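Local coordinates for metallo-beta-lactamase family protein (PDB 2ZO4) that probably acts as a two-zinc hydrolase of the metallo-beta-lactamase superfamily, with a natural substrate that is not established, at residues T21-Y25 with V36-L40. Sequence-based numbering, arbitrary orientation.
Sequences TVNLY and VDTAL
Tyr25 and Val36 are the last antiparallel pair before the two chains part. Both backbone bonds of this hydrogen-bonded pair form: Val36 N gives to Tyr25 O at 2.7 Å, nearly straight at 176°, and Tyr25 N returns to a lone pair of Val36 O at 3.1 Å. Their side chains leave the same face of the sheet, with CB against CB at 4.0 Å, while the Tyr25 ring leads away to put its OH on the carbonyl of Ala231.

Beyond Val36 the backbone turns out of the strand, and Leu24 packs between the diverging chains. With CG anti to its carbonyl carbon (chi1 -43°), the side chain reaches over the departing chain: CD2 lies 3.5 Å from Ala39 N and 3.8 Å from Asp37 CB, and CD1 packs against the Asp37 carbonyl oxygen.

This is the C-terminal end of strand 32-36 in the metallo-beta-lactamase fold, where the loop leading to helix 43-55 runs close to the zinc site. Asp37 serves that site as a second-shell residue: its OD2 accepts from ND1 of the zinc ligand His75, which probably helps orient the imidazole. A water donates to Asp37 OD2, at 2.7 Å, and to Asn23 O, at 2.8 Å, and Thr69 OG1 is a third hydrogen-bond partner of OD2. Val22 CG1 meets Ala39 CB at 4.1 Å, with Val22 close to another zinc ligand, His233.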
ATOM      1  N   THR A  21      -9.786  -2.569  -9.109  1.00 19.69           N
ATOM      2  CA  THR A  21     -10.431  -3.384  -8.082  1.00 18.55           C
ATOM      3  C   THR A  21      -9.509  -3.588  -6.883  1.00 17.53           C
ATOM      4  O   THR A  21      -8.339  -3.948  -7.037  1.00 17.41           O
ATOM      5  CB  THR A  21     -10.864  -4.767  -8.640  1.00 18.68           C
ATOM      6  OG1 THR A  21     -11.602  -4.586  -9.854  1.00 19.66           O
ATOM      7  CG2 THR A  21     -11.736  -5.522  -7.637  1.00 18.54           C
ATOM      8  N   VAL A  22     -10.051  -3.350  -5.692  1.00 16.42           N
ATOM      9  CA  VAL A  22      -9.349  -3.644  -4.450  1.00 15.25           C
ATOM     10  C   VAL A  22      -9.957  -4.886  -3.798  1.00 14.49           C
ATOM     11  O   VAL A  22     -11.170  -5.100  -3.868  1.00 14.33           O
ATOM     12  CB  VAL A  22      -9.338  -2.422  -3.480  1.00 15.28           C
ATOM     13  CG1 VAL A  22     -10.743  -2.124  -2.920  1.00 14.95           C
ATOM     14  CG2 VAL A  22      -8.321  -2.623  -2.352  1.00 15.12           C
ATOM     15  N   ASN A  23      -9.098  -5.706  -3.195  1.00 13.53           N
ATOM     16  CA  ASN A  23      -9.523  -6.890  -2.452  1.00 12.55           C
ATOM     17  C   ASN A  23      -9.569  -6.633  -0.951  1.00 12.34           C
ATOM     18  O   ASN A  23      -8.532  -6.389  -0.316  1.00 12.03           O
ATOM     19  CB  ASN A  23      -8.591  -8.072  -2.732  1.00 12.28           C
ATOM     20  CG  ASN A  23      -8.612  -8.507  -4.178  1.00 11.72           C
ATOM     21  OD1 ASN A  23      -9.649  -8.453  -4.838  1.00 11.66           O
ATOM     22  ND2 ASN A  23      -7.462  -8.942  -4.682  1.00  9.91           N
ATOM     23  N   LEU A  24     -10.774  -6.683  -0.398  1.00 11.89           N
ATOM     24  CA  LEU A  24     -10.979  -6.624   1.042  1.00 11.69           C
ATOM     25  C   LEU A  24     -11.212  -8.037   1.556  1.00 11.66           C
ATOM     26  O   LEU A  24     -11.589  -8.930   0.788  1.00 11.37           O
ATOM     27  CB  LEU A  24     -12.183  -5.744   1.385  1.00 11.65           C
ATOM     28  CG  LEU A  24     -12.385  -4.406   0.667  1.00 11.58           C
ATOM     29  CD1 LEU A  24     -13.551  -3.665   1.299  1.00 11.88           C
ATOM     30  CD2 LEU A  24     -11.122  -3.549   0.695  1.00 12.35           C
ATOM     31  N   TYR A  25     -10.983  -8.240   2.849  1.00 11.62           N
ATOM     32  CA  TYR A  25     -11.150  -9.557   3.456  1.00 11.76           C
ATOM     33  C   TYR A  25     -12.000  -9.478   4.718  1.00 12.16           C
ATOM     34  O   TYR A  25     -11.670  -8.751   5.658  1.00 12.22           O
ATOM     35  CB  TYR A  25      -9.781 -10.221   3.695  1.00 11.40           C
ATOM     36  CG  TYR A  25      -9.042 -10.426   2.390  1.00 10.62           C
ATOM     37  CD1 TYR A  25      -9.272 -11.558   1.611  1.00  9.84           C
ATOM     38  CD2 TYR A  25      -8.156  -9.461   1.906  1.00 10.46           C
ATOM     39  CE1 TYR A  25      -8.625 -11.737   0.393  1.00  9.01           C
ATOM     40  CE2 TYR A  25      -7.506  -9.631   0.686  1.00  9.99           C
ATOM     41  CZ  TYR A  25      -7.750 -10.775  -0.062  1.00  9.89           C
ATOM     42  OH  TYR A  25      -7.112 -10.955  -1.267  1.00 10.12           O
ATOM     43  N   VAL A  36     -10.544  -6.550   6.833  1.00 11.47           N
ATOM     44  CA  VAL A  36      -9.193  -6.179   6.447  1.00 11.25           C
ATOM     45  C   VAL A  36      -9.332  -5.256   5.232  1.00 11.09           C
ATOM     46  O   VAL A  36      -9.743  -5.699   4.153  1.00 10.32           O
ATOM     47  CB  VAL A  36      -8.312  -7.415   6.124  1.00 11.18           C
ATOM     48  CG1 VAL A  36      -6.930  -6.990   5.653  1.00 11.05           C
ATOM     49  CG2 VAL A  36      -8.202  -8.328   7.341  1.00 11.69           C
ATOM     50  N   ASP A  37      -9.011  -3.976   5.441  1.00 11.02           N
ATOM     51  CA  ASP A  37      -9.171  -2.899   4.446  1.00 11.17           C
ATOM     52  C   ASP A  37     -10.645  -2.562   4.153  1.00 11.38           C
ATOM     53  O   ASP A  37     -11.540  -3.349   4.471  1.00 11.10           O
ATOM     54  CB  ASP A  37      -8.340  -3.175   3.183  1.00 11.09           C
ATOM     55  CG  ASP A  37      -6.842  -3.193   3.470  1.00 11.35           C
ATOM     56  OD1 ASP A  37      -6.426  -2.597   4.490  1.00 10.97           O
ATOM     57  OD2 ASP A  37      -6.078  -3.797   2.683  1.00 11.98           O
ATOM     58  N   THR A  38     -10.891  -1.383   3.578  1.00 11.40           N
ATOM     59  CA  THR A  38     -12.237  -0.787   3.607  1.00 11.84           C
ATOM     60  C   THR A  38     -12.711  -0.116   2.317  1.00 12.24           C
ATOM     61  O   THR A  38     -13.807   0.443   2.292  1.00 12.59           O
ATOM     62  CB  THR A  38     -12.360   0.290   4.722  1.00 11.66           C
ATOM     63  OG1 THR A  38     -11.433   1.355   4.469  1.00 11.62           O
ATOM     64  CG2 THR A  38     -12.103  -0.298   6.090  1.00 11.45           C
ATOM     65  N   ALA A  39     -11.901  -0.168   1.260  1.00 12.57           N
ATOM     66  CA  ALA A  39     -12.146   0.619   0.045  1.00 13.06           C
ATOM     67  C   ALA A  39     -12.264   2.113   0.369  1.00 13.45           C
ATOM     68  O   ALA A  39     -11.542   2.620   1.232  1.00 13.38           O
ATOM     69  CB  ALA A  39     -13.376   0.105  -0.718  1.00 12.88           C
ATOM     70  N   LEU A  40     -13.174   2.814  -0.302  1.00 13.80           N
ATOM     71  CA  LEU A  40     -13.260   4.275  -0.177  1.00 14.35           C
ATOM     72  C   LEU A  40     -14.650   4.812  -0.520  1.00 14.69           C
ATOM     73  O   LEU A  40     -15.515   4.068  -0.990  1.00 14.62           O
ATOM     74  CB  LEU A  40     -12.183   4.960  -1.037  1.00 14.12           C
ATOM     75  CG  LEU A  40     -12.349   5.070  -2.559  1.00 14.54           C
ATOM     76  CD1 LEU A  40     -11.205   5.887  -3.136  1.00 13.76           C
ATOM     77  CD2 LEU A  40     -12.435   3.704  -3.242  1.00 14.89           C
TER
HETATM   78  O   HOH W   1      -6.381  -6.172   1.424  1.00  9.84           O